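Local coordinates for putative nucleolar GTP-binding protein 1 (Plasmodium falciparum, PDB 2QU8) that probably binds and hydrolyses GTP as a nucleolar P-loop GTPase, here with GDP held in its nucleotide pocket, at residues A[114-119]-A[124-129]; A[170-173]-A[178-181]; A[69-74]-A[78-83]; A[84-89]-A[99-104]. All blocks are in the same frame, centred on the assembly; numbering follows the deposited sequence.

Contact 1: residues A[114-119]-A[124-129]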
loop_
_atom_site.group_PDB
_atom_site.type_symbol
_atom_site.label_atom_id
_atom_site.label_comp_id
_atom_site.label_asym_id
_atom_site.label_seq_id
_atom_site.Cartn_x
_atom_site.Cartn_y
_atom_site.Cartn_z
ATOM N N PHE A 114 -1.349 -1.324 2.307
ATOM C CA PHE A 114 -0.970 -2.527 3.042
ATOM C C PHE A 114 -2.230 -3.270 3.445
ATOM O O PHE A 114 -3.038 -2.778 4.246
ATOM C CB PHE A 114 -0.096 -2.219 4.279
ATOM C CG PHE A 114 0.471 -3.457 4.941
ATOM C CD1 PHE A 114 1.730 -3.940 4.586
ATOM C CD2 PHE A 114 -0.268 -4.160 5.889
ATOM C CE1 PHE A 114 2.250 -5.095 5.182
ATOM C CE2 PHE A 114 0.240 -5.317 6.487
ATOM C CZ PHE A 114 1.500 -5.779 6.134
ATOM N N ILE A 115 -2.386 -4.464 2.886
ATOM C CA ILE A 115 -3.584 -5.247 3.093
ATOM C C ILE A 115 -3.379 -6.302 4.175
ATOM O O ILE A 115 -2.413 -7.074 4.136
ATOM C CB ILE A 115 -4.082 -5.901 1.782
ATOM C CG1 ILE A 115 -4.342 -4.817 0.718
ATOM C CG2 ILE A 115 -5.331 -6.758 2.056
ATOM C CD1 ILE A 115 -4.873 -5.322 -0.619
ATOM N N ILE A 116 -4.295 -6.291 5.144
ATOM C CA ILE A 116 -4.401 -7.307 6.173
ATOM C C ILE A 116 -5.660 -8.124 5.898
ATOM O O ILE A 116 -6.764 -7.577 5.795
ATOM C CB ILE A 116 -4.479 -6.685 7.606
ATOM C CG1 ILE A 116 -3.190 -5.919 7.945
ATOM C CG2 ILE A 116 -4.776 -7.762 8.673
ATOM C CD1 ILE A 116 -3.255 -5.094 9.233
ATOM N N ASP A 117 -5.471 -9.431 5.752
ATOM C CA ASP A 117 -6.564 -10.398 5.696
ATOM C C ASP A 117 -7.053 -10.697 7.126
ATOM O O ASP A 117 -6.452 -11.502 7.848
ATOM C CB ASP A 117 -6.070 -11.667 4.979
ATOM C CG ASP A 117 -7.078 -12.808 5.006
ATOM O OD1 ASP A 117 -8.257 -12.590 5.363
ATOM O OD2 ASP A 117 -6.679 -13.938 4.662
ATOM N N ILE A 118 -8.138 -10.034 7.538
ATOM C CA ILE A 118 -8.665 -10.197 8.900
ATOM C C ILE A 118 -9.388 -11.517 9.143
ATOM O O ILE A 118 -9.726 -11.829 10.278
ATOM C CB ILE A 118 -9.591 -9.026 9.351
ATOM C CG1 ILE A 118 -10.762 -8.807 8.381
ATOM C CG2 ILE A 118 -8.777 -7.763 9.612
ATOM C CD1 ILE A 118 -11.950 -8.048 9.031
ATOM N N SER A 119 -9.633 -12.283 8.083
ATOM C CA SER A 119 -10.147 -13.646 8.228
ATOM C C SER A 119 -9.039 -14.662 8.567
ATOM O O SER A 119 -9.333 -15.786 8.994
ATOM C CB SER A 119 -10.904 -14.083 6.969
ATOM O OG SER A 119 -10.022 -14.436 5.912
ATOM N N LEU A 124 -1.619 -16.463 8.129
ATOM C CA LEU A 124 -0.976 -15.722 9.218
ATOM C C LEU A 124 -2.024 -14.962 10.032
ATOM O O LEU A 124 -3.029 -14.492 9.484
ATOM C CB LEU A 124 0.097 -14.756 8.684
ATOM C CG LEU A 124 1.325 -15.301 7.942
ATOM C CD1 LEU A 124 2.134 -14.156 7.320
ATOM C CD2 LEU A 124 2.220 -16.158 8.840
ATOM N N THR A 125 -1.798 -14.856 11.341
ATOM C CA THR A 125 -2.753 -14.160 12.204
ATOM C C THR A 125 -2.693 -12.659 11.945
ATOM O O THR A 125 -1.738 -12.158 11.359
ATOM C CB THR A 125 -2.494 -14.402 13.709
ATOM O OG1 THR A 125 -1.199 -13.910 14.051
ATOM C CG2 THR A 125 -2.599 -15.882 14.067
ATOM N N ILE A 126 -3.714 -11.945 12.398
ATOM C CA ILE A 126 -3.697 -10.497 12.312
ATOM C C ILE A 126 -2.419 -9.921 12.945
ATOM O O ILE A 126 -1.801 -9.036 12.369
ATOM C CB ILE A 126 -4.979 -9.885 12.920
ATOM C CG1 ILE A 126 -6.163 -10.159 11.981
ATOM C CG2 ILE A 126 -4.787 -8.383 13.176
ATOM C CD1 ILE A 126 -7.544 -10.105 12.627
ATOM N N LYS A 127 -2.006 -10.460 14.094
ATOM C CA LYS A 127 -0.801 -9.981 14.799
ATOM C C LYS A 127 0.475 -10.206 13.999
ATOM O O LYS A 127 1.366 -9.345 13.986
ATOM C CB LYS A 127 -0.673 -10.636 16.186
ATOM C CG LYS A 127 0.584 -10.230 16.965
ATOM C CD LYS A 127 0.638 -10.893 18.340
ATOM C CE LYS A 127 1.841 -10.406 19.153
ATOM N NZ LYS A 127 1.836 -8.909 19.336
ATOM N N GLU A 128 0.571 -11.364 13.345
ATOM C CA GLU A 128 1.719 -11.665 12.487
ATOM C C GLU A 128 1.736 -10.731 11.267
ATOM O O GLU A 128 2.801 -10.327 10.803
ATOM C CB GLU A 128 1.703 -13.134 12.045
ATOM C CG GLU A 128 1.997 -14.123 13.167
ATOM C CD GLU A 128 1.819 -15.576 12.752
ATOM O OE1 GLU A 128 0.786 -15.902 12.141
ATOM O OE2 GLU A 128 2.718 -16.398 13.045
ATOM N N GLN A 129 0.552 -10.385 10.765
ATOM C CA GLN A 129 0.441 -9.449 9.641
ATOM C C GLN A 129 0.777 -8.014 10.060
ATOM O O GLN A 129 1.371 -7.264 9.294
ATOM C CB GLN A 129 -0.942 -9.520 8.999
ATOM C CG GLN A 129 -1.245 -10.858 8.334
ATOM C CD GLN A 129 -2.654 -10.931 7.790
ATOM O OE1 GLN A 129 -2.977 -10.288 6.789
ATOM N NE2 GLN A 129 -3.501 -11.726 8.439
HETATM O O HOH W 1 -0.692 -8.653 5.458
#

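Contact 2: residues A[170-173]-A[178-181]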
loop_
_atom_site.group_PDB
_atom_site.type_symbol
_atom_site.label_atom_id
_atom_site.label_comp_id
_atom_site.label_asym_id
_atom_site.label_seq_id
_atom_site.Cartn_x
_atom_site.Cartn_y
_atom_site.Cartn_z
ATOM N N GLN A 170 -2.989 0.688 18.020
ATOM C CA GLN A 170 -1.583 1.006 18.293
ATOM C C GLN A 170 -0.802 1.469 17.059
ATOM O O GLN A 170 0.178 2.207 17.184
ATOM C CB GLN A 170 -0.867 -0.177 18.943
ATOM C CG GLN A 170 -0.969 -0.212 20.456
ATOM C CD GLN A 170 0.189 -0.955 21.096
ATOM O OE1 GLN A 170 0.788 -1.848 20.484
ATOM N NE2 GLN A 170 0.516 -0.589 22.335
ATOM N N ILE A 171 -1.237 1.035 15.876
ATOM C CA ILE A 171 -0.606 1.446 14.620
ATOM C C ILE A 171 -0.637 2.971 14.470
ATOM O O ILE A 171 0.342 3.579 14.037
ATOM C CB ILE A 171 -1.245 0.734 13.392
ATOM C CG1 ILE A 171 -0.894 -0.761 13.407
ATOM C CG2 ILE A 171 -0.808 1.387 12.078
ATOM C CD1 ILE A 171 -1.571 -1.590 12.318
ATOM N N LEU A 172 -1.752 3.583 14.857
ATOM C CA LEU A 172 -1.902 5.040 14.794
ATOM C C LEU A 172 -0.894 5.783 15.685
ATOM O O LEU A 172 -0.500 6.909 15.377
ATOM C CB LEU A 172 -3.341 5.447 15.131
ATOM C CG LEU A 172 -4.474 4.790 14.325
ATOM C CD1 LEU A 172 -5.829 5.130 14.928
ATOM C CD2 LEU A 172 -4.434 5.177 12.845
ATOM N N ASP A 173 -0.471 5.135 16.771
ATOM C CA ASP A 173 0.495 5.710 17.709
ATOM C C ASP A 173 1.946 5.440 17.298
ATOM O O ASP A 173 2.821 6.295 17.468
ATOM C CB ASP A 173 0.238 5.185 19.126
ATOM C CG ASP A 173 -1.082 5.681 19.707
ATOM O OD1 ASP A 173 -1.974 4.847 19.964
ATOM O OD2 ASP A 173 -1.227 6.906 19.911
ATOM N N PRO A 178 1.074 9.597 7.705
ATOM C CA PRO A 178 -0.382 9.753 7.691
ATOM C C PRO A 178 -1.060 8.456 7.224
ATOM O O PRO A 178 -0.672 7.884 6.203
ATOM C CB PRO A 178 -0.613 10.901 6.702
ATOM C CG PRO A 178 0.618 10.981 5.891
ATOM C CD PRO A 178 1.742 10.490 6.743
ATOM N N ILE A 179 -2.044 7.994 7.991
ATOM C CA ILE A 179 -2.640 6.678 7.788
ATOM C C ILE A 179 -4.161 6.726 7.788
ATOM O O ILE A 179 -4.762 7.391 8.633
ATOM C CB ILE A 179 -2.130 5.655 8.857
ATOM C CG1 ILE A 179 -0.813 5.028 8.399
ATOM C CG2 ILE A 179 -3.164 4.552 9.141
ATOM C CD1 ILE A 179 -0.509 3.685 9.040
ATOM N N LYS A 180 -4.772 6.015 6.839
ATOM C CA LYS A 180 -6.218 5.788 6.845
ATOM C C LYS A 180 -6.547 4.293 6.833
ATOM O O LYS A 180 -5.716 3.472 6.438
ATOM C CB LYS A 180 -6.900 6.497 5.661
ATOM C CG LYS A 180 -6.777 8.024 5.648
ATOM C CD LYS A 180 -7.310 8.663 6.934
ATOM C CE LYS A 180 -6.734 10.064 7.146
ATOM N NZ LYS A 180 -7.076 10.640 8.495
ATOM N N PHE A 181 -7.756 3.949 7.274
ATOM C CA PHE A 181 -8.221 2.565 7.262
ATOM C C PHE A 181 -9.289 2.382 6.195
ATOM O O PHE A 181 -10.043 3.313 5.910
ATOM C CB PHE A 181 -8.782 2.149 8.632
ATOM C CG PHE A 181 -7.748 2.074 9.738
ATOM C CD1 PHE A 181 -6.421 1.761 9.469
ATOM C CD2 PHE A 181 -8.126 2.263 11.066
ATOM C CE1 PHE A 181 -5.479 1.680 10.491
ATOM C CE2 PHE A 181 -7.189 2.176 12.096
ATOM C CZ PHE A 181 -5.861 1.886 11.805
#

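Contact 3: residues A[69-74]-A[78-83]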
loop_
_atom_site.group_PDB
_atom_site.type_symbol
_atom_site.label_atom_id
_atom_site.label_comp_id
_atom_site.label_asym_id
_atom_site.label_seq_id
_atom_site.Cartn_x
_atom_site.Cartn_y
_atom_site.Cartn_z
ATOM N N GLY A 69 -0.794 -2.644 -12.771
ATOM C CA GLY A 69 -2.150 -2.370 -13.237
ATOM C C GLY A 69 -2.305 -0.887 -13.522
ATOM O O GLY A 69 -1.573 -0.071 -12.964
ATOM N N HIS A 70 -3.250 -0.545 -14.394
ATOM C CA HIS A 70 -3.529 0.841 -14.762
ATOM C C HIS A 70 -5.011 1.157 -14.627
ATOM O O HIS A 70 -5.868 0.326 -14.958
ATOM C CB HIS A 70 -3.079 1.107 -16.205
ATOM C CG HIS A 70 -1.636 0.796 -16.453
ATOM N ND1 HIS A 70 -0.628 1.713 -16.237
ATOM C CD2 HIS A 70 -1.027 -0.339 -16.872
ATOM C CE1 HIS A 70 0.537 1.161 -16.523
ATOM N NE2 HIS A 70 0.323 -0.084 -16.910
ATOM N N PHE A 71 -5.313 2.356 -14.140
ATOM C CA PHE A 71 -6.692 2.836 -14.083
ATOM C C PHE A 71 -6.763 4.359 -14.048
ATOM O O PHE A 71 -5.797 5.031 -13.684
ATOM C CB PHE A 71 -7.456 2.226 -12.893
ATOM C CG PHE A 71 -6.930 2.642 -11.540
ATOM C CD1 PHE A 71 -7.481 3.728 -10.865
ATOM C CD2 PHE A 71 -5.893 1.937 -10.935
ATOM C CE1 PHE A 71 -6.995 4.114 -9.617
ATOM C CE2 PHE A 71 -5.402 2.315 -9.685
ATOM C CZ PHE A 71 -5.958 3.403 -9.022
ATOM N N ASP A 72 -7.914 4.887 -14.449
ATOM C CA ASP A 72 -8.202 6.300 -14.320
ATOM C C ASP A 72 -9.180 6.517 -13.189
ATOM O O ASP A 72 -10.106 5.725 -12.982
ATOM C CB ASP A 72 -8.788 6.871 -15.612
ATOM C CG ASP A 72 -7.920 6.595 -16.821
ATOM O OD1 ASP A 72 -6.685 6.506 -16.665
ATOM O OD2 ASP A 72 -8.476 6.464 -17.931
ATOM N N HIS A 73 -8.954 7.589 -12.446
ATOM C CA HIS A 73 -9.918 8.047 -11.471
ATOM C C HIS A 73 -9.984 9.563 -11.485
ATOM O O HIS A 73 -8.976 10.244 -11.261
ATOM C CB HIS A 73 -9.585 7.535 -10.073
ATOM C CG HIS A 73 -10.665 7.802 -9.073
ATOM N ND1 HIS A 73 -11.935 7.278 -9.197
ATOM C CD2 HIS A 73 -10.668 8.542 -7.941
ATOM C CE1 HIS A 73 -12.673 7.683 -8.179
ATOM N NE2 HIS A 73 -11.929 8.452 -7.403
ATOM N N LYS A 74 -11.182 10.071 -11.763
ATOM C CA LYS A 74 -11.455 11.507 -11.798
ATOM C C LYS A 74 -10.462 12.229 -12.708
ATOM O O LYS A 74 -9.745 13.140 -12.280
ATOM C CB LYS A 74 -11.464 12.089 -10.376
ATOM C CG LYS A 74 -12.408 11.368 -9.396
ATOM C CD LYS A 74 -13.891 11.574 -9.741
ATOM C CE LYS A 74 -14.792 11.041 -8.626
ATOM N NZ LYS A 74 -16.129 11.707 -8.577
ATOM N N TYR A 78 -3.666 6.493 -13.073
ATOM C CA TYR A 78 -2.994 5.825 -11.965
ATOM C C TYR A 78 -2.383 4.497 -12.383
ATOM O O TYR A 78 -2.853 3.843 -13.313
ATOM C CB TYR A 78 -3.978 5.576 -10.823
ATOM C CG TYR A 78 -4.436 6.827 -10.101
ATOM C CD1 TYR A 78 -3.770 7.277 -8.965
ATOM C CD2 TYR A 78 -5.544 7.552 -10.548
ATOM C CE1 TYR A 78 -4.178 8.427 -8.299
ATOM C CE2 TYR A 78 -5.971 8.706 -9.880
ATOM C CZ TYR A 78 -5.283 9.135 -8.761
ATOM O OH TYR A 78 -5.691 10.275 -8.097
ATOM N N GLN A 79 -1.327 4.110 -11.682
ATOM C CA GLN A 79 -0.869 2.731 -11.727
ATOM C C GLN A 79 -0.979 2.089 -10.347
ATOM O O GLN A 79 -0.991 2.771 -9.327
ATOM C CB GLN A 79 0.540 2.624 -12.300
ATOM C CG GLN A 79 1.601 3.418 -11.560
ATOM C CD GLN A 79 2.872 3.603 -12.376
ATOM O OE1 GLN A 79 2.901 3.322 -13.575
ATOM N NE2 GLN A 79 3.929 4.081 -11.726
ATOM N N ILE A 80 -1.097 0.772 -10.324
ATOM C CA ILE A 80 -1.114 0.048 -9.073
ATOM C C ILE A 80 -0.165 -1.146 -9.204
ATOM O O ILE A 80 -0.291 -1.952 -10.125
ATOM C CB ILE A 80 -2.567 -0.319 -8.623
ATOM C CG1 ILE A 80 -2.551 -1.112 -7.311
ATOM C CG2 ILE A 80 -3.378 -0.999 -9.778
ATOM C CD1 ILE A 80 -3.898 -1.170 -6.596
ATOM N N ILE A 81 0.808 -1.217 -8.302
ATOM C CA ILE A 81 1.907 -2.172 -8.417
ATOM C C ILE A 81 1.845 -3.251 -7.341
ATOM O O ILE A 81 1.626 -2.965 -6.157
ATOM C CB ILE A 81 3.283 -1.453 -8.410
ATOM C CG1 ILE A 81 3.339 -0.423 -9.548
ATOM C CG2 ILE A 81 4.430 -2.453 -8.573
ATOM C CD1 ILE A 81 4.520 0.512 -9.480
ATOM N N ASP A 82 2.046 -4.491 -7.772
ATOM C CA ASP A 82 2.071 -5.647 -6.893
ATOM C C ASP A 82 3.412 -6.341 -7.140
ATOM O O ASP A 82 3.757 -6.647 -8.282
ATOM C CB ASP A 82 0.881 -6.585 -7.213
ATOM C CG ASP A 82 0.774 -7.778 -6.252
ATOM O OD1 ASP A 82 1.109 -7.638 -5.061
ATOM O OD2 ASP A 82 0.325 -8.864 -6.683
ATOM N N THR A 83 4.176 -6.553 -6.075
ATOM C CA THR A 83 5.483 -7.203 -6.180
ATOM C C THR A 83 5.560 -8.416 -5.267
ATOM O O THR A 83 6.193 -8.355 -4.216
ATOM C CB THR A 83 6.647 -6.236 -5.841
ATOM O OG1 THR A 83 6.397 -5.609 -4.578
ATOM C CG2 THR A 83 6.766 -5.172 -6.885
#

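Contact 4: residues A[84-89]-A[99-104]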
loop_
_atom_site.group_PDB
_atom_site.type_symbol
_atom_site.label_atom_id
_atom_site.label_comp_id
_atom_site.label_asym_id
_atom_site.label_seq_id
_atom_site.Cartn_x
_atom_site.Cartn_y
_atom_site.Cartn_z
ATOM N N PRO A 84 4.898 -9.524 -5.653
ATOM C CA PRO A 84 4.953 -10.696 -4.778
ATOM C C PRO A 84 6.403 -11.167 -4.615
ATOM O O PRO A 84 7.179 -11.136 -5.577
ATOM C CB PRO A 84 4.087 -11.737 -5.504
ATOM C CG PRO A 84 3.944 -11.243 -6.902
ATOM C CD PRO A 84 4.092 -9.757 -6.862
ATOM N N GLY A 85 6.763 -11.536 -3.391
ATOM C CA GLY A 85 8.125 -11.944 -3.068
ATOM C C GLY A 85 8.971 -10.830 -2.480
ATOM O O GLY A 85 9.971 -11.103 -1.820
ATOM N N LEU A 86 8.580 -9.572 -2.707
ATOM C CA LEU A 86 9.340 -8.433 -2.166
ATOM C C LEU A 86 8.646 -7.703 -1.009
ATOM O O LEU A 86 9.225 -7.530 0.067
ATOM C CB LEU A 86 9.701 -7.439 -3.273
ATOM C CG LEU A 86 10.659 -7.890 -4.380
ATOM C CD1 LEU A 86 10.878 -6.738 -5.352
ATOM C CD2 LEU A 86 11.980 -8.359 -3.815
ATOM N N LEU A 87 7.409 -7.280 -1.226
ATOM C CA LEU A 87 6.693 -6.477 -0.233
ATOM C C LEU A 87 5.644 -7.277 0.537
ATOM O O LEU A 87 4.664 -6.722 1.067
ATOM C CB LEU A 87 6.101 -5.229 -0.904
ATOM C CG LEU A 87 7.150 -4.272 -1.496
ATOM C CD1 LEU A 87 6.489 -3.086 -2.162
ATOM C CD2 LEU A 87 8.130 -3.795 -0.422
ATOM N N ASP A 88 5.878 -8.585 0.621
ATOM C CA ASP A 88 4.969 -9.516 1.292
ATOM C C ASP A 88 5.659 -10.277 2.421
ATOM O O ASP A 88 5.067 -11.169 3.032
ATOM C CB ASP A 88 4.354 -10.506 0.285
ATOM C CG ASP A 88 5.399 -11.316 -0.474
ATOM O OD1 ASP A 88 6.622 -11.089 -0.290
ATOM O OD2 ASP A 88 4.987 -12.193 -1.259
ATOM N N ARG A 89 6.915 -9.923 2.683
ATOM C CA ARG A 89 7.698 -10.559 3.738
ATOM C C ARG A 89 8.771 -9.603 4.269
ATOM O O ARG A 89 9.135 -8.631 3.597
ATOM C CB ARG A 89 8.316 -11.876 3.247
ATOM C CG ARG A 89 9.191 -11.762 2.005
ATOM C CD ARG A 89 9.257 -13.092 1.272
ATOM N NE ARG A 89 8.070 -13.283 0.439
ATOM C CZ ARG A 89 7.563 -14.464 0.096
ATOM N NH1 ARG A 89 8.142 -15.591 0.504
ATOM N NH2 ARG A 89 6.477 -14.517 -0.666
ATOM N N MET A 99 16.991 -5.531 -2.235
ATOM C CA MET A 99 16.837 -4.304 -1.459
ATOM C C MET A 99 16.785 -3.048 -2.310
ATOM O O MET A 99 15.994 -2.157 -2.015
ATOM C CB MET A 99 17.923 -4.153 -0.389
ATOM C CG MET A 99 17.558 -4.707 0.974
ATOM S SD MET A 99 15.833 -4.653 1.515
ATOM C CE MET A 99 15.470 -2.906 1.638
ATOM N N THR A 100 17.610 -2.991 -3.361
ATOM C CA THR A 100 17.656 -1.844 -4.279
ATOM C C THR A 100 16.350 -1.729 -5.042
ATOM O O THR A 100 15.846 -0.622 -5.277
ATOM C CB THR A 100 18.821 -1.939 -5.304
ATOM O OG1 THR A 100 18.546 -2.977 -6.256
ATOM C CG2 THR A 100 20.140 -2.228 -4.613
ATOM N N THR A 101 15.805 -2.888 -5.425
ATOM C CA THR A 101 14.490 -2.967 -6.056
ATOM C C THR A 101 13.410 -2.462 -5.096
ATOM O O THR A 101 12.599 -1.612 -5.461
ATOM C CB THR A 101 14.172 -4.415 -6.537
ATOM O OG1 THR A 101 15.273 -4.929 -7.301
ATOM C CG2 THR A 101 12.936 -4.430 -7.404
ATOM N N ILE A 102 13.422 -2.967 -3.865
ATOM C CA ILE A 102 12.475 -2.534 -2.841
ATOM C C ILE A 102 12.586 -1.028 -2.591
ATOM O O ILE A 102 11.576 -0.312 -2.573
ATOM C CB ILE A 102 12.664 -3.321 -1.513
ATOM C CG1 ILE A 102 12.182 -4.767 -1.677
ATOM C CG2 ILE A 102 11.918 -2.654 -0.358
ATOM C CD1 ILE A 102 12.755 -5.722 -0.649
ATOM N N THR A 103 13.818 -0.565 -2.400
ATOM C CA THR A 103 14.091 0.847 -2.169
ATOM C C THR A 103 13.678 1.716 -3.368
ATOM O O THR A 103 13.102 2.781 -3.179
ATOM C CB THR A 103 15.572 1.070 -1.793
ATOM O OG1 THR A 103 15.923 0.184 -0.720
ATOM C CG2 THR A 103 15.798 2.497 -1.345
ATOM N N ALA A 104 13.934 1.240 -4.588
ATOM C CA ALA A 104 13.530 1.969 -5.803
ATOM C C ALA A 104 12.013 2.203 -5.869
ATOM O O ALA A 104 11.563 3.279 -6.261
ATOM C CB ALA A 104 14.023 1.256 -7.054
#

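Contact 1: residues A[114-119]-A[124-129]
Gln129, on the first turn of helix 126-137, bonds through its side-chain amide to both backbone polar groups, N-H and C=O, of Asp117 at the end of strand 110-117. From CB the chain sets off opposite its own carbonyl carbon and runs extended (chi2 176°), so that CB and CG act as a spacer and deliver the amide to the strand. OE1 takes the Asp117 N hydrogen at 2.8 Å, in its carbonyl plane and on a lone pair, though this bond is the more bent of the two (141°); it also receives a water that donates to Ile115 O as well. Ile116 CG2 lies 3.6 Å from the same OE1. NE2 gives a nearly straight bond to Asp117 O at 3.0 Å (162°) and adds weak ones to Leu124 O and Thr125 O. With both ends engaged, the rotation of the amide is fixed. Beyond it, Ile126 CD1 packs 4.0 Å from Ile118 CB, the two side chains lying side by side and pointing the same way. The helix start carries a capping box, in which Glu128 N donates to Thr125 OG1 at 3.2 Å and Thr125 N to Glu128 OE1. Asp117, whose side chain is about 6 Å from GDP at nearest atoms, forms a salt bridge through OD2 with Lys151. This is the strand-to-helix turn of a beta-alpha-beta crossover in a P-loop GTPase, beside the guanine nucleotide pocket.

Contact 2: residues A[170-173]-A[178-181]
No polar bond passes between Ile171 and Leu172 of helix 162-174 and Ile179 and Phe181 of strand 179-183; the one backbone hydrogen bond inside the segments is a weak i to i+3 bond, Asp173 N to Gln170 O, 3.0 Å long. Cohesion therefore rests on apolar surfaces, and it grades from the inside outward. At the buried end, Ile171 meets Ile179 by a single pair of methyls, CG2 of the first 3.8 Å from CD1 of the second, with the two side chains crossing at about a right angle. The first torsion of Ile171 (chi1 -69°) turns CG2 opposite the backbone N, which brings that branch rather than CD1 against the strand. Toward the surface, Leu172 does double duty through one methyl: its CD2 lies 4.0 Å from Ile179 CG2 and 3.7 Å from Phe181 CZ, approaching the ring obliquely. Leu172 CG follows behind, 4.1 Å from the same CZ. Both Leu172 and Phe181 belong to the exposed margin, although the Phe181 ring also makes an edge-to-face pair with Phe149 of the adjoining strand. Ile171 and Ile179 reach further inward to Phe133 of helix 126-137, while Lys180 turns the other way, onto helix 192-222. The pattern is that of a beta-alpha-beta unit closing on the outermost strand of an alpha/beta sheet, as in P-loop GTPases: the helix returns to cover one face of the strand that follows it.

Contact 3: residues A[69-74]-A[78-83]
Phe71 and Tyr78 form the dense half of this antiparallel hairpin. Their backbones make a hydrogen-bonded pair, with Tyr78 N to Phe71 O at 2.7 Å and Phe71 N to Tyr78 O at 3.0 Å; Gly69 and Ile80 form a second such pair, both of its bonds 2.8 Å long. Phe71 CG lies between the backbone N and carbonyl carbon (chi1 65°), which folds the ring beneath Tyr78. Tyr78 CB then sits over the face of the Phe71 ring, 3.6 Å from its centroid in a CH-pi contact, while Ile80 CG2 meets the ring edge 3.9 Å from Phe71 CE2. The two rings are nearly parallel (9°) but slid apart, so they barely overlap. The opposite face is looser: His70 and Gln79 form a non-hydrogen-bonded pair whose side chains come no closer than 4.2 Å, His70 ND1 to Gln79 CB. Near the turn, His73 is partly exposed, with its O at the edge of the Tyr78 ring and its CB 3.8 Å from Tyr78 CE2. Gln79 NE2 is satisfied by Thr31 OG1 and Asn26 O, and Tyr78 OH by Lys204. The Phe71-Tyr78-Ile80 face is covered by helices 192-222 and 42-49, and strand 76-82 continues the sheet into parallel strand 30-35.

Contact 4: residues A[84-89]-A[99-104]
The irregular backbone of residues 84-89 turns through Gly85, whose positive phi (97°) suits glycine, and brings Leu86 CA to 6.7 Å from Ile102 CA on helix 96-106. No hydrogen bond spans the gap; two leucines do the joining. Leu86 points at the helix and splits its branches: CD1 touches Thr101 CG2 at 3.7 Å, the side chains crossing at about a right angle, while CD2 (4.2 Å) and CB (4.0 Å) lie against Ile102 CG1. Thr101 can offer its methyl here because its OG1 is turned back along the helix to Ile97 O. Leu87 comes by a different route, sliding past Ile102 in the opposite direction, with CD2 4.0 Å from CG2 of the isoleucine. Ile102 is thus wedged against both leucines, CG1 and CD1 toward Leu86 and CG2 toward Leu87. Behind these apolar residues the loop is tied by Asp88. Arg89 forms a side-on salt bridge with it, NE to OD1 at 2.7 Å and NH2 to OD2 at 2.8 Å, and Gly85 N reaches OD2 at 2.9 Å from the opposite face of the carboxylate. The sequence Asp82-Thr83-Pro84-Gly85 fits the DxxG motif of GTPases, which would place the loop in the switch II region. Leaving strand 76-82, it bonds through Leu87 O to Ser35 OG at the end of strand 30-35 and through the Leu87 backbone to Gly36 just beyond, and helix 96-106 covers it.

Overall arrangement
Three of the contacts, 1, 2 and 3, are built on one mixed sheet, and their chemistry follows their place in it. Contact 3 is a main-chain ladder on the antiparallel side; contacts 1 and 2 are strand-helix unions on the parallel side, their centres about 15 Å apart. Helix 126-137 is a partner in contact 1 and is touched by Ile171 and Ile179 of contact 2. Contact 1 is buried and largely polar, governed by an amide bonded to the backbone of Asp117, whose side chain lies near the nucleotide, whereas contact 2 is wholly apolar and reaches the surface. Contact 4 follows contact 3 directly in sequence and is buried too, but joins a loop to a helix through aliphatic groups, its charges kept within the loop.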